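Local coordinates for protein 33 kDa chaperonin (Thermotoga maritima, PDB 1VQ0) that probably acts as a redox-regulated chaperone, protecting heat-unfolded and oxidatively damaged proteins from irreversible aggregation, at residues Gly17-Asp21 / Phe227-Gly232; Phe20-Val24 / Thr191-Lys196; Tyr46-Val50 / Val170-Ser174; Val51-Leu56 / Ile82-Ala87; Ile162-Ile168 / Gly182-Ile188. Residue numbers count along the deposited sequence, not the author numbering.

Interaction 1: Gly17-Asp21 / Phe227-Gly232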
# COMPACT_ATOMS: atom_id res chain seq x y z
N GLY A 17 21.51 11.62 14.14
CA GLY A 17 22.12 12.82 13.56
C GLY A 17 22.23 12.63 12.07
O GLY A 17 21.61 11.72 11.50
N THR A 18 22.99 13.52 11.44
CA THR A 18 23.25 13.54 10.02
C THR A 18 24.73 13.74 9.78
O THR A 18 25.46 14.27 10.66
CB THR A 18 22.54 14.71 9.34
OG1 THR A 18 23.04 15.96 9.85
CG2 THR A 18 20.97 14.67 9.62
N MET A 19 25.14 13.35 8.56
CA MET A 19 26.50 13.56 8.09
C MET A 19 26.50 14.16 6.70
O MET A 19 25.51 14.03 5.93
CB MET A 19 27.28 12.24 8.07
CG MET A 19 27.73 11.71 9.44
SD MET A 19 29.10 12.61 10.18
CE MET A 19 28.21 13.46 11.20
N PHE A 20 27.62 14.83 6.41
CA PHE A 20 27.97 15.36 5.07
C PHE A 20 26.93 16.34 4.57
O PHE A 20 26.18 16.03 3.66
CB PHE A 20 28.19 14.23 4.07
CG PHE A 20 29.10 13.14 4.58
CD1 PHE A 20 30.32 13.46 5.17
CD2 PHE A 20 28.71 11.80 4.55
CE1 PHE A 20 31.16 12.48 5.65
CE2 PHE A 20 29.55 10.80 5.05
CZ PHE A 20 30.79 11.15 5.60
N ASP A 21 26.92 17.51 5.22
CA ASP A 21 25.98 18.62 4.97
C ASP A 21 24.57 18.13 4.88
O ASP A 21 23.87 18.49 3.94
CB ASP A 21 26.33 19.41 3.68
CG ASP A 21 27.73 19.97 3.69
OD1 ASP A 21 28.12 20.59 4.71
OD2 ASP A 21 28.52 19.84 2.72
N PHE A 227 31.44 5.97 8.99
CA PHE A 227 31.59 7.20 8.23
C PHE A 227 33.02 7.54 7.93
O PHE A 227 33.27 8.54 7.24
CB PHE A 227 30.90 8.35 8.97
CG PHE A 227 29.44 8.25 8.92
CD1 PHE A 227 28.77 8.49 7.73
CD2 PHE A 227 28.72 7.78 10.02
CE1 PHE A 227 27.40 8.34 7.65
CE2 PHE A 227 27.36 7.65 9.96
CZ PHE A 227 26.69 7.92 8.78
N GLY A 228 33.94 6.74 8.45
CA GLY A 228 35.40 6.94 8.19
C GLY A 228 36.04 8.01 9.05
O GLY A 228 37.22 8.07 9.12
N GLU A 229 35.22 8.83 9.70
CA GLU A 229 35.60 9.83 10.69
C GLU A 229 34.56 9.80 11.83
O GLU A 229 33.50 9.21 11.67
CB GLU A 229 35.62 11.21 10.04
CG GLU A 229 34.24 11.73 9.67
CD GLU A 229 34.22 12.54 8.39
OE1 GLU A 229 34.25 11.91 7.29
OE2 GLU A 229 34.14 13.78 8.50
N LYS A 230 34.85 10.43 12.95
CA LYS A 230 33.89 10.60 14.03
C LYS A 230 32.69 11.44 13.57
O LYS A 230 32.80 12.34 12.74
CB LYS A 230 34.51 11.23 15.28
CG LYS A 230 35.22 10.22 16.20
CD LYS A 230 36.16 10.90 17.20
CE LYS A 230 37.17 9.92 17.85
NZ LYS A 230 38.39 10.68 18.28
N VAL A 231 31.52 11.14 14.13
CA VAL A 231 30.34 11.93 13.77
C VAL A 231 30.41 13.27 14.52
O VAL A 231 31.27 13.45 15.36
CB VAL A 231 29.02 11.20 14.04
CG1 VAL A 231 28.87 10.05 13.07
CG2 VAL A 231 28.85 10.75 15.53
N GLY A 232 29.51 14.16 14.16
CA GLY A 232 29.42 15.45 14.77
C GLY A 232 28.34 15.46 15.83
O GLY A 232 28.36 14.63 16.74
O HOH W 1 26.34 13.79 13.65

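Interaction 2: Phe20-Val24 / Thr191-Lys196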
# COMPACT_ATOMS: atom_id res chain seq x y z
N PHE A 20 27.62 14.83 6.41
CA PHE A 20 27.97 15.36 5.07
C PHE A 20 26.93 16.34 4.57
O PHE A 20 26.18 16.03 3.66
CB PHE A 20 28.19 14.23 4.07
CG PHE A 20 29.10 13.14 4.58
CD1 PHE A 20 30.32 13.46 5.17
CD2 PHE A 20 28.71 11.80 4.55
CE1 PHE A 20 31.16 12.48 5.65
CE2 PHE A 20 29.55 10.80 5.05
CZ PHE A 20 30.79 11.15 5.60
N ASP A 21 26.92 17.51 5.22
CA ASP A 21 25.98 18.62 4.97
C ASP A 21 24.57 18.13 4.88
O ASP A 21 23.87 18.49 3.94
CB ASP A 21 26.33 19.41 3.68
CG ASP A 21 27.73 19.97 3.69
OD1 ASP A 21 28.12 20.59 4.71
OD2 ASP A 21 28.52 19.84 2.72
N HIS A 22 24.18 17.29 5.85
CA HIS A 22 22.80 16.82 5.99
C HIS A 22 22.29 15.95 4.85
O HIS A 22 21.07 15.77 4.72
CB HIS A 22 21.84 18.00 6.21
CG HIS A 22 22.10 18.74 7.48
ND1 HIS A 22 22.88 19.87 7.52
CD2 HIS A 22 21.71 18.49 8.75
CE1 HIS A 22 22.96 20.29 8.77
NE2 HIS A 22 22.26 19.47 9.53
N LYS A 23 23.18 15.41 4.02
CA LYS A 23 22.77 14.52 2.91
C LYS A 23 22.55 13.08 3.35
O LYS A 23 21.91 12.31 2.64
CB LYS A 23 23.79 14.59 1.78
CG LYS A 23 23.87 16.00 1.22
CD LYS A 23 24.39 16.06 -0.20
CE LYS A 23 24.65 17.49 -0.61
NZ LYS A 23 25.67 17.42 -1.71
N VAL A 24 23.11 12.71 4.51
CA VAL A 24 22.92 11.38 5.11
C VAL A 24 22.44 11.57 6.54
O VAL A 24 22.87 12.46 7.24
CB VAL A 24 24.25 10.56 5.16
CG1 VAL A 24 24.01 9.07 5.66
CG2 VAL A 24 24.98 10.56 3.81
N THR A 191 22.23 13.70 -4.31
CA THR A 191 23.38 14.40 -4.90
C THR A 191 24.71 14.16 -4.14
O THR A 191 25.76 14.63 -4.56
CB THR A 191 23.14 15.94 -5.10
OG1 THR A 191 23.10 16.66 -3.85
CG2 THR A 191 21.80 16.19 -5.78
N LEU A 192 24.66 13.42 -3.04
CA LEU A 192 25.85 13.05 -2.27
C LEU A 192 26.93 12.38 -3.12
O LEU A 192 26.69 11.36 -3.76
CB LEU A 192 25.45 12.10 -1.13
CG LEU A 192 26.62 11.55 -0.30
CD1 LEU A 192 27.12 12.60 0.64
CD2 LEU A 192 26.28 10.28 0.50
N GLU A 193 28.16 12.91 -3.06
CA GLU A 193 29.30 12.40 -3.83
C GLU A 193 29.43 10.87 -3.78
O GLU A 193 29.31 10.29 -2.71
CB GLU A 193 30.60 13.04 -3.32
CG GLU A 193 30.81 14.46 -3.81
CD GLU A 193 29.99 15.50 -3.04
OE1 GLU A 193 28.97 15.16 -2.33
OE2 GLU A 193 30.38 16.69 -3.16
N GLN A 194 29.67 10.27 -4.96
CA GLN A 194 29.69 8.79 -5.14
C GLN A 194 30.76 8.09 -4.31
O GLN A 194 30.55 6.94 -3.88
CB GLN A 194 29.87 8.38 -6.63
CG GLN A 194 28.57 8.09 -7.36
CD GLN A 194 27.84 6.87 -6.81
OE1 GLN A 194 28.38 5.76 -6.82
NE2 GLN A 194 26.61 7.09 -6.31
N GLU A 195 31.87 8.78 -4.07
CA GLU A 195 32.94 8.28 -3.20
C GLU A 195 32.56 8.19 -1.71
O GLU A 195 32.98 7.25 -1.02
CB GLU A 195 34.23 9.13 -3.38
N LYS A 196 31.78 9.16 -1.20
CA LYS A 196 31.18 9.01 0.13
C LYS A 196 30.19 7.82 0.14
O LYS A 196 30.21 7.02 1.06
CB LYS A 196 30.48 10.30 0.63
CG LYS A 196 31.40 11.41 1.10
CD LYS A 196 32.41 10.92 2.17
CE LYS A 196 33.50 11.96 2.52
NZ LYS A 196 34.79 11.32 3.02

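Interaction 3: Tyr46-Val50 / Val170-Ser174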
# COMPACT_ATOMS: atom_id res chain seq x y z
N TYR A 46 12.14 -18.39 21.83
CA TYR A 46 13.42 -17.82 21.39
C TYR A 46 13.32 -17.28 19.94
O TYR A 46 13.69 -16.17 19.64
CB TYR A 46 14.56 -18.83 21.51
CG TYR A 46 14.86 -19.25 22.93
CD1 TYR A 46 15.21 -18.30 23.88
CD2 TYR A 46 14.80 -20.59 23.33
CE1 TYR A 46 15.49 -18.64 25.18
CE2 TYR A 46 15.09 -20.97 24.63
CZ TYR A 46 15.43 -19.98 25.56
OH TYR A 46 15.72 -20.29 26.88
N LEU A 47 12.79 -18.09 19.05
CA LEU A 47 12.73 -17.66 17.69
C LEU A 47 11.83 -16.40 17.49
O LEU A 47 12.17 -15.51 16.76
CB LEU A 47 12.25 -18.84 16.83
CG LEU A 47 11.93 -18.54 15.38
CD1 LEU A 47 13.19 -17.99 14.65
CD2 LEU A 47 11.35 -19.78 14.71
N ALA A 48 10.66 -16.38 18.15
CA ALA A 48 9.71 -15.29 18.05
C ALA A 48 10.27 -14.04 18.70
O ALA A 48 9.99 -12.94 18.25
CB ALA A 48 8.41 -15.66 18.70
N THR A 49 11.10 -14.22 19.71
CA THR A 49 11.87 -13.10 20.30
C THR A 49 12.77 -12.43 19.24
O THR A 49 12.81 -11.22 19.11
CB THR A 49 12.72 -13.61 21.49
OG1 THR A 49 11.89 -14.15 22.52
CG2 THR A 49 13.47 -12.45 22.16
N VAL A 50 13.46 -13.24 18.44
CA VAL A 50 14.41 -12.69 17.50
C VAL A 50 13.65 -12.01 16.34
O VAL A 50 14.01 -10.94 15.88
CB VAL A 50 15.40 -13.79 17.02
CG1 VAL A 50 16.27 -13.31 15.82
CG2 VAL A 50 16.30 -14.22 18.16
N VAL A 170 19.56 -9.51 17.33
CA VAL A 170 19.01 -9.83 18.64
C VAL A 170 19.70 -11.12 19.15
O VAL A 170 19.63 -12.13 18.49
CB VAL A 170 17.52 -10.10 18.57
CG1 VAL A 170 17.06 -10.73 19.86
CG2 VAL A 170 16.74 -8.83 18.28
N LEU A 171 20.39 -11.04 20.28
CA LEU A 171 20.95 -12.19 21.01
C LEU A 171 20.16 -12.42 22.30
O LEU A 171 20.05 -11.56 23.18
CB LEU A 171 22.42 -11.96 21.33
CG LEU A 171 23.20 -13.11 21.91
CD1 LEU A 171 23.40 -14.19 20.81
CD2 LEU A 171 24.57 -12.67 22.48
N VAL A 172 19.60 -13.61 22.37
CA VAL A 172 18.75 -14.08 23.44
C VAL A 172 19.25 -15.49 23.93
O VAL A 172 19.62 -16.33 23.10
CB VAL A 172 17.34 -14.23 22.88
CG1 VAL A 172 17.32 -15.39 21.82
CG2 VAL A 172 16.36 -14.50 24.03
N ASP A 173 19.29 -15.73 25.25
CA ASP A 173 19.48 -17.10 25.84
C ASP A 173 18.51 -17.31 26.98
O ASP A 173 17.53 -16.58 27.06
CB ASP A 173 20.95 -17.34 26.27
CG ASP A 173 21.48 -16.25 27.18
OD1 ASP A 173 20.75 -15.86 28.13
OD2 ASP A 173 22.63 -15.75 27.03
N SER A 174 18.79 -18.27 27.88
CA SER A 174 17.84 -18.73 28.89
C SER A 174 17.65 -17.73 30.02
O SER A 174 16.68 -17.82 30.76
CB SER A 174 18.25 -20.12 29.44
OG SER A 174 19.55 -20.14 30.06

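Interaction 4: Val51-Leu56 / Ile82-Ala87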
# COMPACT_ATOMS: atom_id res chain seq x y z
N VAL A 51 12.58 -12.66 15.87
CA VAL A 51 11.81 -12.14 14.74
C VAL A 51 11.12 -10.80 15.09
O VAL A 51 11.29 -9.80 14.41
CB VAL A 51 10.72 -13.15 14.27
CG1 VAL A 51 9.92 -12.58 13.09
CG2 VAL A 51 11.35 -14.45 13.83
N LEU A 52 10.34 -10.82 16.16
CA LEU A 52 9.74 -9.60 16.68
C LEU A 52 10.77 -8.53 17.10
O LEU A 52 10.57 -7.37 16.85
CB LEU A 52 8.77 -9.90 17.80
CG LEU A 52 7.93 -8.71 18.35
CD1 LEU A 52 7.25 -7.91 17.23
CD2 LEU A 52 6.89 -9.12 19.36
N GLY A 53 11.86 -8.95 17.75
CA GLY A 53 12.90 -8.04 18.18
C GLY A 53 13.50 -7.27 17.01
O GLY A 53 13.68 -6.06 17.06
N ARG A 54 13.78 -7.96 15.93
CA ARG A 54 14.34 -7.31 14.79
C ARG A 54 13.39 -6.28 14.21
O ARG A 54 13.84 -5.18 13.79
CB ARG A 54 14.65 -8.30 13.71
CG ARG A 54 15.92 -9.17 13.92
CD ARG A 54 16.38 -9.84 12.60
NE ARG A 54 17.32 -10.92 12.84
CZ ARG A 54 17.78 -11.74 11.90
NH1 ARG A 54 17.39 -11.59 10.65
NH2 ARG A 54 18.62 -12.71 12.20
N ALA A 55 12.11 -6.63 14.22
CA ALA A 55 11.07 -5.79 13.71
C ALA A 55 10.88 -4.52 14.60
O ALA A 55 10.83 -3.41 14.04
CB ALA A 55 9.79 -6.54 13.56
N LEU A 56 10.86 -4.72 15.94
CA LEU A 56 10.85 -3.64 16.93
C LEU A 56 12.06 -2.72 16.77
O LEU A 56 11.94 -1.53 16.83
CB LEU A 56 10.81 -4.18 18.37
CG LEU A 56 9.56 -4.93 18.77
CD1 LEU A 56 9.64 -5.63 20.16
CD2 LEU A 56 8.38 -3.94 18.72
N ILE A 82 5.47 -18.51 11.60
CA ILE A 82 5.14 -17.31 12.39
C ILE A 82 3.95 -16.45 11.87
O ILE A 82 3.29 -15.80 12.66
CB ILE A 82 6.36 -16.42 12.70
CG1 ILE A 82 6.18 -15.76 14.09
CG2 ILE A 82 6.61 -15.40 11.59
CD1 ILE A 82 7.47 -15.06 14.71
N ARG A 83 3.74 -16.47 10.54
CA ARG A 83 2.57 -15.94 9.83
C ARG A 83 2.55 -14.43 9.65
O ARG A 83 2.36 -13.92 8.54
CB ARG A 83 1.26 -16.42 10.43
CG ARG A 83 1.14 -17.93 10.58
CD ARG A 83 -0.32 -18.51 10.67
NE ARG A 83 -1.25 -17.83 11.59
CZ ARG A 83 -1.32 -18.01 12.92
NH1 ARG A 83 -0.47 -18.81 13.59
NH2 ARG A 83 -2.24 -17.32 13.61
N ARG A 84 2.74 -13.72 10.75
CA ARG A 84 2.67 -12.27 10.77
C ARG A 84 3.53 -11.66 11.88
O ARG A 84 3.58 -12.19 12.99
CB ARG A 84 1.22 -11.78 10.98
CG ARG A 84 1.01 -10.43 10.29
CD ARG A 84 -0.40 -10.08 10.15
NE ARG A 84 -0.66 -8.87 9.37
CZ ARG A 84 -1.90 -8.49 9.02
NH1 ARG A 84 -2.95 -9.19 9.39
NH2 ARG A 84 -2.12 -7.41 8.33
N VAL A 85 4.20 -10.57 11.52
CA VAL A 85 5.05 -9.80 12.41
C VAL A 85 4.72 -8.32 12.24
O VAL A 85 4.86 -7.77 11.14
CB VAL A 85 6.54 -10.00 12.07
CG1 VAL A 85 7.40 -9.37 13.11
CG2 VAL A 85 6.87 -11.44 11.95
N VAL A 86 4.34 -7.69 13.36
CA VAL A 86 3.85 -6.31 13.36
C VAL A 86 4.61 -5.49 14.43
O VAL A 86 4.69 -5.86 15.61
CB VAL A 86 2.32 -6.25 13.67
CG1 VAL A 86 1.82 -4.84 13.65
CG2 VAL A 86 1.55 -7.01 12.66
N ALA A 87 5.25 -4.41 14.01
CA ALA A 87 5.91 -3.54 14.96
C ALA A 87 5.57 -2.12 14.69
O ALA A 87 5.75 -1.67 13.56
CB ALA A 87 7.40 -3.77 14.95

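Interaction 5: Ile162-Ile168 / Gly182-Ile188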
# COMPACT_ATOMS: atom_id res chain seq x y z
N ILE A 162 14.73 6.54 -0.67
CA ILE A 162 15.77 6.83 0.29
C ILE A 162 16.65 5.59 0.34
O ILE A 162 16.31 4.56 1.02
CB ILE A 162 15.16 7.13 1.70
CG1 ILE A 162 14.36 8.39 1.64
CG2 ILE A 162 16.27 7.26 2.70
CD1 ILE A 162 13.46 8.66 2.84
N PRO A 163 17.77 5.65 -0.39
CA PRO A 163 18.72 4.56 -0.30
C PRO A 163 19.14 4.37 1.16
O PRO A 163 19.44 5.36 1.87
CB PRO A 163 19.90 4.98 -1.20
CG PRO A 163 19.44 6.25 -1.98
CD PRO A 163 18.20 6.73 -1.29
N SER A 164 19.19 3.13 1.59
CA SER A 164 19.26 2.79 2.99
C SER A 164 20.08 1.55 3.23
O SER A 164 20.16 0.64 2.39
CB SER A 164 17.82 2.51 3.51
OG SER A 164 16.92 3.64 3.42
N ALA A 165 20.65 1.50 4.45
CA ALA A 165 21.26 0.30 5.03
C ALA A 165 20.78 0.19 6.45
O ALA A 165 20.85 1.17 7.21
CB ALA A 165 22.79 0.41 5.02
N PHE A 166 20.24 -0.97 6.78
CA PHE A 166 19.87 -1.35 8.16
C PHE A 166 20.70 -2.56 8.59
O PHE A 166 20.88 -3.50 7.83
CB PHE A 166 18.40 -1.70 8.29
CG PHE A 166 17.46 -0.53 8.25
CD1 PHE A 166 17.17 0.12 7.05
CD2 PHE A 166 16.80 -0.14 9.39
CE1 PHE A 166 16.26 1.18 7.01
CE2 PHE A 166 15.93 0.92 9.37
CZ PHE A 166 15.62 1.56 8.17
N SER A 167 21.28 -2.50 9.77
CA SER A 167 21.89 -3.69 10.37
C SER A 167 21.31 -3.91 11.72
O SER A 167 21.33 -3.00 12.54
CB SER A 167 23.36 -3.57 10.46
OG SER A 167 23.93 -4.80 10.93
N ILE A 168 20.79 -5.13 11.95
CA ILE A 168 19.93 -5.45 13.10
C ILE A 168 20.26 -6.82 13.65
O ILE A 168 20.47 -7.76 12.88
CB ILE A 168 18.40 -5.41 12.68
CG1 ILE A 168 17.94 -4.02 12.21
CG2 ILE A 168 17.53 -5.84 13.86
CD1 ILE A 168 16.52 -4.00 11.67
N GLY A 182 20.70 -2.11 16.74
CA GLY A 182 21.06 -2.01 15.34
C GLY A 182 21.27 -0.60 14.88
O GLY A 182 21.23 0.35 15.67
N PHE A 183 21.52 -0.45 13.59
CA PHE A 183 21.63 0.91 13.05
C PHE A 183 20.98 1.00 11.70
O PHE A 183 20.72 -0.03 11.05
CB PHE A 183 23.09 1.36 12.97
CG PHE A 183 23.96 0.48 12.13
CD1 PHE A 183 23.94 0.58 10.74
CD2 PHE A 183 24.83 -0.43 12.74
CE1 PHE A 183 24.77 -0.25 9.97
CE2 PHE A 183 25.61 -1.27 12.01
CZ PHE A 183 25.61 -1.17 10.60
N ALA A 184 20.73 2.25 11.30
CA ALA A 184 20.20 2.64 9.99
C ALA A 184 21.02 3.80 9.45
O ALA A 184 21.26 4.79 10.16
CB ALA A 184 18.69 3.00 10.06
N VAL A 185 21.47 3.67 8.20
CA VAL A 185 22.11 4.78 7.46
C VAL A 185 21.32 4.98 6.15
O VAL A 185 21.08 4.00 5.43
CB VAL A 185 23.64 4.54 7.21
CG1 VAL A 185 24.31 5.74 6.56
CG2 VAL A 185 24.37 4.27 8.52
N GLN A 186 20.92 6.24 5.89
CA GLN A 186 20.01 6.62 4.80
C GLN A 186 20.45 7.86 4.09
O GLN A 186 20.85 8.88 4.69
CB GLN A 186 18.60 6.83 5.35
CG GLN A 186 18.05 5.57 6.06
CD GLN A 186 16.53 5.56 6.39
OE1 GLN A 186 16.07 6.28 7.26
NE2 GLN A 186 15.77 4.67 5.71
N ILE A 187 20.40 7.78 2.77
CA ILE A 187 20.78 8.90 1.92
C ILE A 187 19.55 9.70 1.60
O ILE A 187 18.71 9.28 0.80
CB ILE A 187 21.52 8.43 0.67
CG1 ILE A 187 22.85 7.79 1.08
CG2 ILE A 187 21.78 9.61 -0.20
CD1 ILE A 187 23.65 7.05 -0.05
N ILE A 188 19.42 10.85 2.24
CA ILE A 188 18.22 11.65 2.06
C ILE A 188 18.43 12.71 0.97
O ILE A 188 17.48 13.36 0.58
CB ILE A 188 17.73 12.29 3.39
CG1 ILE A 188 18.89 13.02 4.09
CG2 ILE A 188 17.07 11.19 4.26
CD1 ILE A 188 18.45 14.02 5.20

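Interaction 1: Gly17-Asp21 / Phe227-Gly232
Met19 sets its CG almost squarely over one face of the Phe227 ring: CG sits 3.7 Å from the ring centroid of Phe227 and only 8° off the normal, a close CH-pi contact, while its SD, approaching obliquely at 4.8 Å from that centroid, adds a Met-aromatic contact. A long, flexible, polarizable thioether suits such a bend across a ring, and the methyl group beyond it still reaches Val231, with Met19 CE 3.7 Å from Val231 CB. Here the end of strand 13-19 meets the loop that carries the chain from helix 219-227 back to strand 235-241, the neighbour of strand 13-19 in the large sheet. Gly228, just past the helix, takes a positive phi, a conformation glycine adopts easily. Phe20 meets Phe227 obliquely (Phe20 CE2 to Phe227 CD1, 3.6 Å), and Glu229 OE1 approaches the edge of the Phe20 ring, 3.5 Å from Phe20 CE1, where aromatic hydrogens are weakly positive. A water bridges the backbones, donating to Thr18 O at 3.2 Å and weakly accepting from Gly232 N, also at 3.2 Å.

Interaction 2: Phe20-Val24 / Thr191-Lys196
Phe20 and Lys23, at the two ends of a tight turn, close on Leu192 and the start of helix 194-205. Phe20 takes the m rotamer, which turns one face of its ring to Lys196. The lysine, kinked at both chi1 and chi2 (m, m) and extended beyond, lays CD over the ring face, 4.0 Å from the Phe20 centroid: a CH-pi contact made by the greasy part of a charged side chain. Leu192, in its t,p rotamer, fills the middle, CD1 reaching Phe20 CB at 3.9 Å and CD2 meeting Val24 CG2 at 3.6 Å. Lys23 starts m and then runs extended past Leu192, so its aliphatic length packs while NZ emerges at the outer edge. There NZ makes a weak hydrogen bond to Thr191 OG1 (3.4 Å), whose hydroxyl also bonds Asp189, and stays 4.0 Å from Glu193 OE1, beyond a salt bridge. Glu193 holds the N-cap position of the helix. Positive phi angles at Asp21 and His22, with Lys23 N bonded to Phe20 O at 3.1 Å, define a type I' turn; Lys23 and Val24 both face Met19, adding a classic beta bulge to the hairpin of strands 13-19 and 24-30.

Interaction 3: Tyr46-Val50 / Val170-Ser174
Tyr46, Val172 and Val170 carry most of this contact between the first turn of helix 46-62 and the far end of strand 164-173. Val172 and Val170 are alternate residues of the strand, so both point to the helix, whereas Leu171 between them points away and packs on Ile179 of the adjacent strand. Val172 occupies the centre: CG2 lies 4.0 Å from Tyr46 CD1 and also 4.0 Å from Thr49 CG2, and CG1 is 4.0 Å from Val50 CG2. Beta-branched valine suits both demands, favouring extended backbone and offering a broad, short apolar surface. This is helix-on-sheet packing against the outermost strand of the large sheet in this chain; the short axes run nearly antiparallel, at 157°, and come within 8.7 Å. Val170, two residues earlier in the strand, packs on the same Val50, with Val170 CG1 4.0 Å from Val50 CG2. At the other end Tyr46 extends its ring, edge first, over the strand terminus: Tyr46 CE1 comes 3.5 Å from Asp173 O, and Tyr46 OH reaches 3.3 Å from Ser174 CA. A tyrosine is long enough to span this gap and can leave its hydroxyl at the exposed edge of the contact. The CA-to-CB bond of Asp173 points away from the helix, and its carboxylate forms a salt bridge with Lys178, across the hairpin, while Thr49 OG1 bonds back to Ser45 O.

Interaction 4: Val51-Leu56 / Ile82-Ala87
This is a buried helix-on-sheet contact made by apolar side chains near the centre of the chain, where helix 46-62 crosses strand 84-90. The short axes come within 7.7 Å at an angle of 35°, and small side chains permit that closeness: Ala87 CB is 3.6 Å from Ala55 O and 3.9 Å from Ala55 CB. Alternation along the strand aims Val85 and Ala87 at the helix. Val85, branched and well suited to a strand, places CG2 3.4 Å from Val51 CG1 and CG1 3.7 Å from Ala55 CB. Ile82, just before the strand, reaches farther with its long branch, CD1 lying 3.8 Å from Val51 CB, and Leu56 CD2 touches Ala87 CB at 3.9 Å. Val86 points away from the helix and its side chain, about 12 Å from the zinc ion, touches Trp277. Arg84 forms a salt bridge with Asp75. Strands 71-78 and 94-99 flank strand 84-90 through backbone hydrogen bonds, and helix 116-120 packs on Val51 and Ile82.

Interaction 5: Ile162-Ile168 / Gly182-Ile188
Phe166 and Ala184 form the apolar centre of one face of this hairpin: the methyl of Ala184 lies over the Phe166 ring, CB 3.8 Å from the centroid, a CH-pi fit that a side chain as small as alanine's allows. On the other face the Phe183 ring covers Ser167, whose CB is 3.6 Å from its centroid. Glycine suits position 182, opposite Ile168, because a CB there would clash with Ser167 O. The backbone ladder is regular antiparallel: Ala165 pairs with Val185 through bonds of 2.7 Å (Ala165 N to Val185 O) and 2.8 Å (Val185 N to Ala165 O); Ser167 and Phe183 pair the same way, Ser167 N to Phe183 O and Phe183 N to Ser167 O both at 2.8 Å; Ile187 N reaches Pro163 O at 2.8 Å. Toward the polar end, Gln186 NE2 donates to Ser164 OG (2.8 Å), and this hydroxyl in turn donates to Ile162 O at 2.6 Å; Gln186 OE1 is taken by Arg25. Strand 176-187 is hydrogen-bonded on its other edge to strand 24-30, leaving 164-173 outermost within this chain. Helix 149-160 covers the face of Phe166 and Gln186, helix 194-205 that of Ala165, Phe183 and Val185.

Overall arrangement
All five contacts involve the large mixed sheet or the turns and helices attached to it. Interactions 1, 2 and 5 cluster at one end, centres 10 to 14 Å apart: interactions 1 and 2 share Phe20 and Asp21, while Lys23 meets Ile188 and Val24 packs on Val185 and Gln186, joining interaction 2 to interaction 5. Interactions 3 and 4, their centres 12 Å apart, use successive turns of helix 46-62 and lie about 31 to 36 Å, centre to centre, from interactions 1 and 2. Strand 164-173 serves interactions 3 and 5. Along the chain, interactions 1 and 2 span the other three, so the early hairpin 13-30 packs on helix 194-205 and the loop after helix 219-227. Val86 of interaction 4 lies about 12 Å from the four-cysteine zinc ion.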